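Local coordinates for protein alpha-2,3-sialyltransferase (Campylobacter jejuni, PDB 2P2V) that probably transfers sialic acid from a CMP-activated donor to acceptor sugars in alpha-2,3 linkage, the chain being the N-terminal part of a longer membrane protein, at residues 157-162 with 221-226; 131-136 with 214-219; 108-113 with 120-125. All coordinates share one frame; numbering follows the deposited sequence.

Contact 1: residues 157-162 with 221-226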
ATOM      1  N   ILE A 157      23.323  12.571   1.504  1.00 22.78           N
ATOM      2  CA  ILE A 157      23.028  11.460   2.375  1.00 22.62           C
ATOM      3  C   ILE A 157      23.701  11.672   3.748  1.00 22.53           C
ATOM      4  O   ILE A 157      23.056  11.491   4.809  1.00 24.50           O
ATOM      5  CB  ILE A 157      23.541  10.103   1.769  1.00 23.11           C
ATOM      6  CG1 ILE A 157      22.632   9.713   0.596  1.00 20.53           C
ATOM      7  CG2 ILE A 157      23.498   9.008   2.831  1.00 24.07           C
ATOM      8  CD1 ILE A 157      21.316   9.055   0.977  1.00 22.24           C
ATOM      9  N   ALA A 158      24.965  12.053   3.699  1.00 22.21           N
ATOM     10  CA  ALA A 158      25.757  12.308   4.950  1.00 24.30           C
ATOM     11  C   ALA A 158      25.054  13.357   5.826  1.00 23.91           C
ATOM     12  O   ALA A 158      24.872  13.139   7.045  1.00 25.96           O
ATOM     13  CB  ALA A 158      27.175  12.717   4.620  1.00 24.43           C
ATOM     14  N   ILE A 159      24.610  14.441   5.199  1.00 26.12           N
ATOM     15  CA  ILE A 159      23.923  15.557   5.897  1.00 26.73           C
ATOM     16  C   ILE A 159      22.610  15.090   6.467  1.00 27.69           C
ATOM     17  O   ILE A 159      22.302  15.337   7.670  1.00 27.03           O
ATOM     18  CB  ILE A 159      23.777  16.767   4.966  1.00 26.82           C
ATOM     19  CG1 ILE A 159      25.166  17.306   4.646  1.00 26.52           C
ATOM     20  CG2 ILE A 159      22.837  17.832   5.528  1.00 28.81           C
ATOM     21  CD1 ILE A 159      25.208  18.283   3.559  1.00 25.71           C
ATOM     22  N   ALA A 160      21.829  14.327   5.655  1.00 25.34           N
ATOM     23  CA  ALA A 160      20.618  13.765   6.215  1.00 25.96           C
ATOM     24  C   ALA A 160      20.835  12.828   7.399  1.00 25.57           C
ATOM     25  O   ALA A 160      19.961  12.711   8.235  1.00 26.15           O
ATOM     26  CB  ALA A 160      19.700  13.128   5.148  1.00 25.79           C
ATOM     27  N   LEU A 161      21.963  12.127   7.458  1.00 25.34           N
ATOM     28  CA  LEU A 161      22.177  11.160   8.501  1.00 26.79           C
ATOM     29  C   LEU A 161      22.820  11.835   9.715  1.00 27.86           C
ATOM     30  O   LEU A 161      22.968  11.219  10.780  1.00 29.95           O
ATOM     31  CB  LEU A 161      23.104  10.064   8.021  1.00 25.54           C
ATOM     32  CG  LEU A 161      22.396   9.069   7.056  1.00 24.64           C
ATOM     33  CD1 LEU A 161      23.483   8.200   6.505  1.00 24.80           C
ATOM     34  CD2 LEU A 161      21.245   8.243   7.666  1.00 27.53           C
ATOM     35  N   GLY A 162      23.221  13.074   9.529  1.00 29.39           N
ATOM     36  CA  GLY A 162      23.628  13.889  10.703  1.00 29.99           C
ATOM     37  C   GLY A 162      25.122  14.094  10.828  1.00 31.40           C
ATOM     38  O   GLY A 162      25.598  14.514  11.894  1.00 30.47           O
ATOM     39  N   TYR A 221      21.725  23.516   5.572  1.00 32.90           N
ATOM     40  CA  TYR A 221      21.830  22.550   6.673  1.00 32.60           C
ATOM     41  C   TYR A 221      22.983  22.854   7.628  1.00 33.44           C
ATOM     42  O   TYR A 221      23.168  22.157   8.617  1.00 34.33           O
ATOM     43  CB  TYR A 221      21.858  21.079   6.148  1.00 31.01           C
ATOM     44  CG  TYR A 221      20.585  20.830   5.339  1.00 29.34           C
ATOM     45  CD1 TYR A 221      19.350  20.739   5.961  1.00 26.35           C
ATOM     46  CD2 TYR A 221      20.618  20.807   3.965  1.00 28.26           C
ATOM     47  CE1 TYR A 221      18.178  20.589   5.255  1.00 27.70           C
ATOM     48  CE2 TYR A 221      19.450  20.653   3.233  1.00 26.92           C
ATOM     49  CZ  TYR A 221      18.242  20.536   3.861  1.00 26.56           C
ATOM     50  OH  TYR A 221      17.076  20.417   3.094  1.00 28.67           O
ATOM     51  N   LYS A 222      23.728  23.899   7.308  1.00 34.54           N
ATOM     52  CA  LYS A 222      24.785  24.418   8.184  1.00 37.05           C
ATOM     53  C   LYS A 222      25.848  23.390   8.577  1.00 37.67           C
ATOM     54  O   LYS A 222      25.980  22.997   9.748  1.00 39.53           O
ATOM     55  CB  LYS A 222      24.171  25.070   9.421  1.00 37.34           C
ATOM     56  CG  LYS A 222      23.052  26.083   9.131  1.00 40.19           C
ATOM     57  CD  LYS A 222      23.475  27.219   8.217  1.00 43.85           C
ATOM     58  CE  LYS A 222      22.330  28.230   8.074  1.00 47.09           C
ATOM     59  NZ  LYS A 222      22.561  29.210   6.965  1.00 47.27           N
ATOM     60  N   VAL A 223      26.602  22.947   7.581  1.00 36.18           N
ATOM     61  CA  VAL A 223      27.670  22.007   7.773  1.00 34.90           C
ATOM     62  C   VAL A 223      28.865  22.633   7.079  1.00 35.38           C
ATOM     63  O   VAL A 223      28.738  23.665   6.387  1.00 35.90           O
ATOM     64  CB  VAL A 223      27.305  20.591   7.127  1.00 35.09           C
ATOM     65  CG1 VAL A 223      26.100  19.964   7.782  1.00 33.35           C
ATOM     66  CG2 VAL A 223      27.049  20.758   5.663  1.00 32.63           C
ATOM     67  N   ASN A 224      30.034  22.022   7.239  1.00 35.66           N
ATOM     68  CA  ASN A 224      31.248  22.518   6.639  1.00 36.06           C
ATOM     69  C   ASN A 224      31.757  21.534   5.628  1.00 36.61           C
ATOM     70  O   ASN A 224      31.693  20.345   5.874  1.00 37.85           O
ATOM     71  CB  ASN A 224      32.282  22.768   7.769  1.00 36.98           C
ATOM     72  CG  ASN A 224      31.918  24.015   8.589  1.00 37.88           C
ATOM     73  OD1 ASN A 224      31.618  23.939   9.798  1.00 41.84           O
ATOM     74  ND2 ASN A 224      31.849  25.153   7.897  1.00 39.28           N
ATOM     75  N   ILE A 225      32.221  22.041   4.496  1.00 35.53           N
ATOM     76  CA  ILE A 225      32.745  21.245   3.433  1.00 36.27           C
ATOM     77  C   ILE A 225      34.161  21.682   3.057  1.00 36.32           C
ATOM     78  O   ILE A 225      34.380  22.807   2.583  1.00 36.63           O
ATOM     79  CB  ILE A 225      31.827  21.276   2.156  1.00 36.14           C
ATOM     80  CG1 ILE A 225      30.345  20.988   2.527  1.00 35.21           C
ATOM     81  CG2 ILE A 225      32.407  20.356   1.109  1.00 36.60           C
ATOM     82  CD1 ILE A 225      29.323  21.142   1.370  1.00 36.08           C
ATOM     83  N   TYR A 226      35.102  20.759   3.245  1.00 35.81           N
ATOM     84  CA  TYR A 226      36.492  20.962   2.876  1.00 36.38           C
ATOM     85  C   TYR A 226      36.969  20.089   1.744  1.00 36.78           C
ATOM     86  O   TYR A 226      36.395  19.020   1.497  1.00 37.20           O
ATOM     87  CB  TYR A 226      37.338  20.649   4.092  1.00 36.65           C
ATOM     88  CG  TYR A 226      37.032  21.592   5.228  1.00 36.06           C
ATOM     89  CD1 TYR A 226      37.533  22.912   5.214  1.00 39.93           C
ATOM     90  CD2 TYR A 226      36.232  21.202   6.277  1.00 37.68           C
ATOM     91  CE1 TYR A 226      37.242  23.801   6.243  1.00 38.95           C
ATOM     92  CE2 TYR A 226      35.938  22.070   7.315  1.00 38.67           C
ATOM     93  CZ  TYR A 226      36.452  23.369   7.291  1.00 40.54           C
ATOM     94  OH  TYR A 226      36.138  24.227   8.331  1.00 41.99           O
TER
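Ile-159 meets Tyr-221 and Val-223 with its two branches, a simple example of how a beta-branched residue can serve two neighbours at once. With chi1 at -66°, CG2 stands anti to the backbone N while CG1 lies beside it, and the two arms part at CB. CG2 takes Tyr-221, reaching its CB at 3.4 Å and lying 3.8 Å from its CG. The two side chains cross at about a right angle, so the methyl presses on the root of the tyrosine and comes to the ring obliquely. The other arm runs on through CG1 and ends on Val-223, where Ile-159 CD1 lies 3.7 Å from Val-223 CG2. No hydrogen bond joins the segments; the fit is one of shape, and mostly buried. The Tyr-221 hydroxyl instead takes a weak hydrogen bond from the backbone N-H of Phe-133. Helix 150-161 ends here in a Schellman motif at Gly-162, which has positive phi, and Lys-222 marks the turn from helix 207-221 into strand 224-227. That strand is outermost within the chain and bonds to strand 165-169, whose Ile-166, like Leu-217 of helix 207-221, also packs on Ile-159.

Contact 2: residues 131-136 with 214-219; sequences KEFYAY and LKLLKS. With EDO (1,2-ethanediol), chain J.
Leu-217 lies across Phe-133, and tracing it outward illustrates how a leucine can fit over a phenylalanine between two helices. Its CB meets nothing of helix segment 131-136, but with chi1 at -77° CG lies beside the backbone N and the branch swings over the ring. CG comes first, 3.5 Å from Phe-133 CE1. CD1 then lies 4.0 Å from Phe-133 CZ, at the far end of the ring. CD2 settles over the middle: 3.5 Å from the centroid and 14° off the normal, a CH-pi contact. The adjacent Leu-216 treats Tyr-136, one turn on from Phe-133, alike: CD2 lies 3.5 Å from its ring centroid, the two side chains sliding past each other in opposite directions. The helix segments run nearly antiparallel, at 159°, with axes 10.5 Å apart. Polar ends are served around this apolar seam: Tyr-136 OH bonds to Glu-212, and a 1,2-ethanediol, probably from the crystallisation liquor, gives O2 to Glu-132 OE1 at 2.6 Å while also bonding to the backbone O of Ile-220. With no hydrogen bond or salt bridge between the segments, their contact rests on dispersion and on methyls facing aromatic pi clouds.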
ATOM      1  N   LYS A 131      14.014  18.352   3.066  1.00 24.06           N
ATOM      2  CA  LYS A 131      12.859  18.759   2.280  1.00 26.44           C
ATOM      3  C   LYS A 131      13.155  19.788   1.245  1.00 26.20           C
ATOM      4  O   LYS A 131      12.783  19.615   0.060  1.00 25.69           O
ATOM      5  CB  LYS A 131      11.677  19.156   3.177  1.00 27.26           C
ATOM      6  CG  LYS A 131      11.229  17.990   4.064  1.00 32.36           C
ATOM      7  CD  LYS A 131       9.881  18.305   4.720  1.00 39.23           C
ATOM      8  CE  LYS A 131       9.339  17.106   5.503  1.00 43.10           C
ATOM      9  NZ  LYS A 131       9.430  15.824   4.728  1.00 49.54           N
ATOM     10  N   GLU A 132      13.847  20.863   1.649  1.00 24.90           N
ATOM     11  CA  GLU A 132      14.111  21.925   0.734  1.00 26.02           C
ATOM     12  C   GLU A 132      15.059  21.467  -0.402  1.00 22.80           C
ATOM     13  O   GLU A 132      14.814  21.776  -1.594  1.00 25.09           O
ATOM     14  CB  GLU A 132      14.667  23.139   1.497  1.00 24.94           C
ATOM     15  CG  GLU A 132      15.141  24.227   0.562  1.00 30.40           C
ATOM     16  CD  GLU A 132      15.463  25.560   1.245  1.00 31.82           C
ATOM     17  OE1 GLU A 132      15.391  25.613   2.500  1.00 34.94           O
ATOM     18  OE2 GLU A 132      15.791  26.518   0.484  1.00 35.84           O
ATOM     19  N   PHE A 133      16.097  20.710  -0.048  1.00 22.23           N
ATOM     20  CA  PHE A 133      17.138  20.292  -1.020  1.00 22.22           C
ATOM     21  C   PHE A 133      16.505  19.283  -1.992  1.00 21.55           C
ATOM     22  O   PHE A 133      16.678  19.371  -3.244  1.00 22.52           O
ATOM     23  CB  PHE A 133      18.326  19.649  -0.311  1.00 22.71           C
ATOM     24  CG  PHE A 133      19.397  19.212  -1.259  1.00 23.88           C
ATOM     25  CD1 PHE A 133      20.260  20.137  -1.838  1.00 25.72           C
ATOM     26  CD2 PHE A 133      19.504  17.839  -1.625  1.00 25.11           C
ATOM     27  CE1 PHE A 133      21.264  19.741  -2.734  1.00 26.65           C
ATOM     28  CE2 PHE A 133      20.519  17.421  -2.579  1.00 22.35           C
ATOM     29  CZ  PHE A 133      21.375  18.352  -3.122  1.00 26.13           C
ATOM     30  N   TYR A 134      15.692  18.413  -1.435  1.00 21.22           N
ATOM     31  CA  TYR A 134      15.011  17.358  -2.246  1.00 21.97           C
ATOM     32  C   TYR A 134      14.069  17.969  -3.268  1.00 21.84           C
ATOM     33  O   TYR A 134      14.035  17.550  -4.430  1.00 23.63           O
ATOM     34  CB  TYR A 134      14.228  16.452  -1.323  1.00 22.65           C
ATOM     35  CG  TYR A 134      13.731  15.142  -1.941  1.00 22.14           C
ATOM     36  CD1 TYR A 134      12.390  14.802  -1.915  1.00 22.44           C
ATOM     37  CD2 TYR A 134      14.672  14.182  -2.360  1.00 22.29           C
ATOM     38  CE1 TYR A 134      11.953  13.514  -2.347  1.00 22.40           C
ATOM     39  CE2 TYR A 134      14.246  12.899  -2.837  1.00 21.69           C
ATOM     40  CZ  TYR A 134      12.908  12.590  -2.814  1.00 23.49           C
ATOM     41  OH  TYR A 134      12.500  11.328  -3.267  1.00 28.22           O
ATOM     42  N   ALA A 135      13.263  18.964  -2.859  1.00 21.83           N
ATOM     43  CA  ALA A 135      12.427  19.662  -3.815  1.00 22.26           C
ATOM     44  C   ALA A 135      13.237  20.402  -4.861  1.00 21.56           C
ATOM     45  O   ALA A 135      12.847  20.472  -6.041  1.00 23.40           O
ATOM     46  CB  ALA A 135      11.451  20.631  -3.085  1.00 19.87           C
ATOM     47  N   TYR A 136      14.362  20.994  -4.457  1.00 22.91           N
ATOM     48  CA  TYR A 136      15.212  21.710  -5.404  1.00 22.98           C
ATOM     49  C   TYR A 136      15.849  20.769  -6.449  1.00 22.14           C
ATOM     50  O   TYR A 136      15.851  21.069  -7.677  1.00 22.67           O
ATOM     51  CB  TYR A 136      16.304  22.467  -4.591  1.00 25.34           C
ATOM     52  CG  TYR A 136      17.602  22.749  -5.301  1.00 26.79           C
ATOM     53  CD1 TYR A 136      18.662  21.880  -5.186  1.00 29.64           C
ATOM     54  CD2 TYR A 136      17.794  23.924  -6.040  1.00 32.65           C
ATOM     55  CE1 TYR A 136      19.853  22.115  -5.810  1.00 32.10           C
ATOM     56  CE2 TYR A 136      19.033  24.193  -6.681  1.00 33.25           C
ATOM     57  CZ  TYR A 136      20.051  23.269  -6.536  1.00 32.64           C
ATOM     58  OH  TYR A 136      21.280  23.444  -7.135  1.00 34.56           O
ATOM     59  N   LEU A 214      26.119  21.696  -3.873  1.00 29.44           N
ATOM     60  CA  LEU A 214      26.967  21.573  -2.652  1.00 30.33           C
ATOM     61  C   LEU A 214      26.924  22.834  -1.786  1.00 30.50           C
ATOM     62  O   LEU A 214      26.853  22.755  -0.556  1.00 31.82           O
ATOM     63  CB  LEU A 214      28.419  21.300  -3.045  1.00 28.92           C
ATOM     64  CG  LEU A 214      28.811  19.866  -3.453  1.00 32.13           C
ATOM     65  CD1 LEU A 214      30.227  19.842  -4.079  1.00 30.23           C
ATOM     66  CD2 LEU A 214      28.723  18.897  -2.269  1.00 30.19           C
ATOM     67  N   LYS A 215      26.972  23.988  -2.424  1.00 32.91           N
ATOM     68  CA  LYS A 215      26.868  25.274  -1.689  1.00 35.26           C
ATOM     69  C   LYS A 215      25.501  25.414  -1.029  1.00 34.39           C
ATOM     70  O   LYS A 215      25.377  25.883   0.099  1.00 35.35           O
ATOM     71  CB  LYS A 215      27.165  26.446  -2.631  1.00 35.61           C
ATOM     72  CG  LYS A 215      28.662  26.551  -3.020  1.00 37.95           C
ATOM     73  CD  LYS A 215      28.992  27.915  -3.650  1.00 39.32           C
ATOM     74  CE  LYS A 215      28.672  27.959  -5.178  1.00 44.98           C
ATOM     75  NZ  LYS A 215      29.618  28.869  -5.976  1.00 48.60           N
ATOM     76  N   LEU A 216      24.457  24.953  -1.723  1.00 33.96           N
ATOM     77  CA  LEU A 216      23.118  24.926  -1.126  1.00 32.48           C
ATOM     78  C   LEU A 216      22.989  24.019   0.075  1.00 31.22           C
ATOM     79  O   LEU A 216      22.340  24.400   1.050  1.00 29.18           O
ATOM     80  CB  LEU A 216      22.025  24.620  -2.165  1.00 33.02           C
ATOM     81  CG  LEU A 216      20.569  24.749  -1.673  1.00 34.73           C
ATOM     82  CD1 LEU A 216      20.259  26.227  -1.234  1.00 35.41           C
ATOM     83  CD2 LEU A 216      19.547  24.286  -2.727  1.00 33.30           C
ATOM     84  N   LEU A 217      23.543  22.799   0.001  1.00 29.67           N
ATOM     85  CA  LEU A 217      23.534  21.897   1.148  1.00 29.38           C
ATOM     86  C   LEU A 217      24.172  22.593   2.336  1.00 31.15           C
ATOM     87  O   LEU A 217      23.660  22.510   3.456  1.00 30.39           O
ATOM     88  CB  LEU A 217      24.310  20.609   0.818  1.00 29.47           C
ATOM     89  CG  LEU A 217      23.514  19.623  -0.066  1.00 26.35           C
ATOM     90  CD1 LEU A 217      24.491  18.538  -0.596  1.00 26.96           C
ATOM     91  CD2 LEU A 217      22.362  19.033   0.741  1.00 24.62           C
ATOM     92  N   LYS A 218      25.295  23.257   2.074  1.00 33.28           N
ATOM     93  CA  LYS A 218      26.048  23.950   3.156  1.00 36.01           C
ATOM     94  C   LYS A 218      25.221  25.106   3.718  1.00 35.75           C
ATOM     95  O   LYS A 218      25.098  25.223   4.928  1.00 37.09           O
ATOM     96  CB  LYS A 218      27.403  24.443   2.622  1.00 35.79           C
ATOM     97  CG  LYS A 218      28.295  25.201   3.631  1.00 36.79           C
ATOM     98  CD  LYS A 218      29.546  25.677   2.907  1.00 39.01           C
ATOM     99  CE  LYS A 218      30.599  26.228   3.837  1.00 45.06           C
ATOM    100  NZ  LYS A 218      30.025  26.899   5.059  1.00 45.38           N
ATOM    101  N   SER A 219      24.612  25.929   2.858  1.00 37.42           N
ATOM    102  CA  SER A 219      23.778  27.050   3.402  1.00 38.41           C
ATOM    103  C   SER A 219      22.469  26.690   4.082  1.00 38.04           C
ATOM    104  O   SER A 219      22.074  27.357   5.040  1.00 37.78           O
ATOM    105  CB  SER A 219      23.581  28.249   2.463  1.00 39.10           C
ATOM    106  OG  SER A 219      23.371  27.899   1.114  1.00 42.87           O
TER
HETATM  107  C1  EDO J 708      16.889  27.225   6.206  1.00 52.76           C
HETATM  108  O1  EDO J 708      18.083  26.765   6.836  1.00 52.34           O
HETATM  109  C2  EDO J 708      17.280  27.735   4.827  1.00 54.19           C
HETATM  110  O2  EDO J 708      16.136  27.639   3.977  1.00 51.79           O

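Contact 3: residues 108-113 with 120-125. With EDO (1,2-ethanediol), chain L.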
ATOM      1  N   ASP A 108       8.864  -1.189 -10.998  1.00 27.40           N
ATOM      2  CA  ASP A 108       9.220  -2.530 -10.559  1.00 29.40           C
ATOM      3  C   ASP A 108      10.548  -2.570  -9.829  1.00 26.76           C
ATOM      4  O   ASP A 108      10.673  -3.310  -8.901  1.00 27.50           O
ATOM      5  CB  ASP A 108       9.303  -3.527 -11.713  1.00 29.68           C
ATOM      6  CG  ASP A 108       7.900  -4.067 -12.161  1.00 39.88           C
ATOM      7  OD1 ASP A 108       6.901  -3.971 -11.404  1.00 46.33           O
ATOM      8  OD2 ASP A 108       7.830  -4.617 -13.294  1.00 43.88           O
ATOM      9  N   PHE A 109      11.539  -1.816 -10.294  1.00 26.34           N
ATOM     10  CA  PHE A 109      12.842  -1.764  -9.612  1.00 23.78           C
ATOM     11  C   PHE A 109      12.606  -1.341  -8.166  1.00 23.13           C
ATOM     12  O   PHE A 109      13.107  -1.994  -7.237  1.00 21.58           O
ATOM     13  CB  PHE A 109      13.777  -0.749 -10.255  1.00 24.17           C
ATOM     14  CG  PHE A 109      15.112  -0.633  -9.544  1.00 23.60           C
ATOM     15  CD1 PHE A 109      16.146  -1.529  -9.805  1.00 23.76           C
ATOM     16  CD2 PHE A 109      15.327   0.361  -8.590  1.00 26.45           C
ATOM     17  CE1 PHE A 109      17.381  -1.460  -9.091  1.00 24.81           C
ATOM     18  CE2 PHE A 109      16.543   0.449  -7.866  1.00 23.64           C
ATOM     19  CZ  PHE A 109      17.579  -0.435  -8.111  1.00 23.51           C
ATOM     20  N   LEU A 110      11.871  -0.255  -7.982  1.00 23.28           N
ATOM     21  CA  LEU A 110      11.717   0.263  -6.571  1.00 23.72           C
ATOM     22  C   LEU A 110      10.881  -0.657  -5.715  1.00 25.12           C
ATOM     23  O   LEU A 110      11.191  -0.873  -4.527  1.00 24.36           O
ATOM     24  CB  LEU A 110      11.151   1.685  -6.551  1.00 23.69           C
ATOM     25  CG  LEU A 110      12.082   2.767  -7.149  1.00 23.45           C
ATOM     26  CD1 LEU A 110      11.395   4.116  -7.193  1.00 23.58           C
ATOM     27  CD2 LEU A 110      13.417   2.880  -6.373  1.00 22.32           C
ATOM     28  N   HIS A 111       9.822  -1.202  -6.309  1.00 24.29           N
ATOM     29  CA  HIS A 111       8.869  -2.120  -5.650  0.50 24.96           C
ATOM     30  C   HIS A 111       9.523  -3.396  -5.145  1.00 24.45           C
ATOM     31  O   HIS A 111       9.220  -3.897  -4.049  1.00 24.37           O
ATOM     32  CB  HIS A 111       7.713  -2.485  -6.606  0.50 25.08           C
ATOM     33  CG  HIS A 111       6.747  -3.491  -6.049  0.50 28.02           C
ATOM     34  ND1 HIS A 111       6.728  -4.817  -6.450  0.50 31.35           N
ATOM     35  CD2 HIS A 111       5.751  -3.360  -5.142  0.50 29.81           C
ATOM     36  CE1 HIS A 111       5.768  -5.456  -5.804  0.50 32.36           C
ATOM     37  NE2 HIS A 111       5.169  -4.596  -4.997  0.50 31.73           N
ATOM     38  N   GLN A 112      10.438  -3.938  -5.951  1.00 22.94           N
ATOM     39  CA  GLN A 112      11.074  -5.228  -5.678  1.00 21.80           C
ATOM     40  C   GLN A 112      12.432  -5.057  -5.067  1.00 20.63           C
ATOM     41  O   GLN A 112      13.041  -6.026  -4.740  1.00 20.61           O
ATOM     42  CB  GLN A 112      11.282  -6.011  -6.988  1.00 22.89           C
ATOM     43  CG  GLN A 112       9.953  -6.262  -7.605  1.00 27.82           C
ATOM     44  CD  GLN A 112      10.059  -7.081  -8.873  1.00 36.39           C
ATOM     45  OE1 GLN A 112       9.137  -7.827  -9.203  1.00 39.60           O
ATOM     46  NE2 GLN A 112      11.176  -6.933  -9.601  1.00 37.89           N
ATOM     47  N   PHE A 113      12.900  -3.815  -4.902  1.00 21.27           N
ATOM     48  CA  PHE A 113      14.242  -3.607  -4.376  1.00 19.65           C
ATOM     49  C   PHE A 113      14.569  -4.409  -3.149  1.00 19.69           C
ATOM     50  O   PHE A 113      15.567  -5.133  -3.127  1.00 18.05           O
ATOM     51  CB  PHE A 113      14.509  -2.090  -4.104  1.00 19.01           C
ATOM     52  CG  PHE A 113      15.902  -1.830  -3.690  1.00 17.25           C
ATOM     53  CD1 PHE A 113      16.928  -1.706  -4.634  1.00 18.73           C
ATOM     54  CD2 PHE A 113      16.231  -1.757  -2.329  1.00 17.30           C
ATOM     55  CE1 PHE A 113      18.240  -1.479  -4.268  1.00 20.92           C
ATOM     56  CE2 PHE A 113      17.515  -1.571  -1.973  1.00 16.85           C
ATOM     57  CZ  PHE A 113      18.542  -1.379  -2.916  1.00 18.07           C
ATOM     58  N   ALA A 120      20.182  -4.013   1.757  1.00 20.41           N
ATOM     59  CA  ALA A 120      20.564  -2.730   1.182  1.00 20.71           C
ATOM     60  C   ALA A 120      19.583  -1.621   1.599  1.00 20.55           C
ATOM     61  O   ALA A 120      18.572  -1.899   2.286  1.00 22.75           O
ATOM     62  CB  ALA A 120      20.699  -2.794  -0.353  1.00 19.65           C
ATOM     63  N   LYS A 121      19.850  -0.392   1.191  1.00 19.60           N
ATOM     64  CA  LYS A 121      18.962   0.747   1.518  1.00 20.11           C
ATOM     65  C   LYS A 121      18.713   1.642   0.337  1.00 18.47           C
ATOM     66  O   LYS A 121      19.659   2.030  -0.309  1.00 20.22           O
ATOM     67  CB  LYS A 121      19.693   1.586   2.580  1.00 20.67           C
ATOM     68  CG  LYS A 121      18.938   2.864   3.033  1.00 27.45           C
ATOM     69  CD  LYS A 121      17.649   2.522   3.824  1.00 33.40           C
ATOM     70  CE  LYS A 121      16.837   3.769   4.027  1.00 36.07           C
ATOM     71  NZ  LYS A 121      15.785   3.514   5.084  1.00 40.40           N
ATOM     72  N   LEU A 122      17.475   2.020   0.070  1.00 17.66           N
ATOM     73  CA  LEU A 122      17.257   2.998  -0.976  1.00 19.55           C
ATOM     74  C   LEU A 122      17.628   4.368  -0.469  1.00 20.84           C
ATOM     75  O   LEU A 122      17.018   4.834   0.520  1.00 20.18           O
ATOM     76  CB  LEU A 122      15.781   2.998  -1.390  1.00 19.58           C
ATOM     77  CG  LEU A 122      15.393   1.683  -2.097  1.00 19.50           C
ATOM     78  CD1 LEU A 122      13.866   1.622  -2.103  1.00 22.27           C
ATOM     79  CD2 LEU A 122      16.047   1.723  -3.553  1.00 18.34           C
ATOM     80  N   GLY A 123      18.543   5.013  -1.175  1.00 19.74           N
ATOM     81  CA  GLY A 123      18.995   6.368  -0.802  1.00 22.44           C
ATOM     82  C   GLY A 123      17.896   7.404  -0.767  1.00 20.99           C
ATOM     83  O   GLY A 123      17.955   8.334   0.041  1.00 21.56           O
ATOM     84  N   TYR A 124      16.889   7.319  -1.648  1.00 17.75           N
ATOM     85  CA  TYR A 124      15.885   8.366  -1.627  1.00 18.27           C
ATOM     86  C   TYR A 124      15.141   8.442  -0.283  1.00 19.02           C
ATOM     87  O   TYR A 124      14.646   9.523   0.055  1.00 21.03           O
ATOM     88  CB  TYR A 124      14.832   8.208  -2.733  1.00 19.64           C
ATOM     89  CG  TYR A 124      13.718   7.267  -2.482  1.00 20.69           C
ATOM     90  CD1 TYR A 124      12.610   7.653  -1.727  1.00 22.67           C
ATOM     91  CD2 TYR A 124      13.686   5.978  -3.103  1.00 19.45           C
ATOM     92  CE1 TYR A 124      11.533   6.774  -1.530  1.00 24.44           C
ATOM     93  CE2 TYR A 124      12.638   5.130  -2.899  1.00 22.62           C
ATOM     94  CZ  TYR A 124      11.560   5.532  -2.134  1.00 24.41           C
ATOM     95  OH  TYR A 124      10.490   4.680  -1.957  1.00 27.36           O
ATOM     96  N   GLU A 125      15.045   7.340   0.426  1.00 19.39           N
ATOM     97  CA  GLU A 125      14.297   7.271   1.688  1.00 21.44           C
ATOM     98  C   GLU A 125      15.014   8.139   2.735  1.00 21.60           C
ATOM     99  O   GLU A 125      14.398   8.525   3.778  1.00 23.39           O
ATOM    100  CB  GLU A 125      14.181   5.831   2.175  1.00 21.45           C
ATOM    101  CG  GLU A 125      13.187   5.045   1.289  1.00 22.11           C
ATOM    102  CD  GLU A 125      12.987   3.582   1.672  1.00 25.08           C
ATOM    103  OE1 GLU A 125      13.858   2.960   2.254  1.00 31.26           O
ATOM    104  OE2 GLU A 125      11.902   3.060   1.350  1.00 35.17           O
TER
HETATM  105  C1  EDO L 710      14.556  -1.943   5.430  1.00 69.78           C
HETATM  106  O1  EDO L 710      13.622  -2.653   4.593  1.00 69.01           O
HETATM  107  C2  EDO L 710      14.106  -0.494   5.620  1.00 70.21           C
HETATM  108  O2  EDO L 710      15.245   0.368   5.788  1.00 70.78           O
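Lys-121, whose backbone N approaches the edge of the Phe-113 ring, holds its ammonium well away from that ring, where two groups attend it. Its NZ forms a salt bridge with Glu-125 OE1 at 3.5 Å, the hydrogen bond within it weak, and donates to O2 of a 1,2-ethanediol at 3.3 Å. The same carboxylate oxygen is bonded to Tyr-114 OH, which also pairs with the backbone N of Leu-122, so one tyrosine links the polar side to the backbone of the strand. The apolar side exemplifies a leucine laid over an aromatic face. Phe-113 swings its ring away from its own backbone N (chi1 -175°) and so carries it to Leu-122, which slides past it in the opposite direction. Leu-122 CD2 stands 3.5 Å from the ring centroid, 11° off the normal, and Leu-122 CG lies 3.5 Å from Phe-113 CD2. Toward the ring tip, Ala-120 CB approaches Phe-113 CZ obliquely at 3.6 Å. Leu-110 adds a looser touch through CD2, 4.0 Å from Leu-122 CD2 and 4.2 Å from Tyr-124 CE2. This packing closes the beta-alpha-beta unit of strand 90-96, helix 107-116 and strand 121-122. The short last strand lies outermost within the chain and bonds to strand 90-96 through Ile-94 and Cys-96, while helix 268-283 packs against Phe-109 of helix 107-116.

How the contacts relate
Contacts 1 and 2 are neighbours, with centres 10 Å apart, and share helix 207-221: contact 2 packs it against helix 131-144, and contact 1 takes its last residue and the start of the strand that follows. The centre of contact 3 is 22 to 23 Å from theirs, though its edge touches both, and the strands of contacts 1 and 3 are the two outermost of the same parallel sheet within the chain. Contact 1 is the most buried and largely aliphatic, with one methyl set against the base and near side of a tyrosine ring. Contacts 2 and 3 are only partly buried; both set leucine methyls on aromatic faces and keep their charged groups, with a bound ethanediol, at the margin.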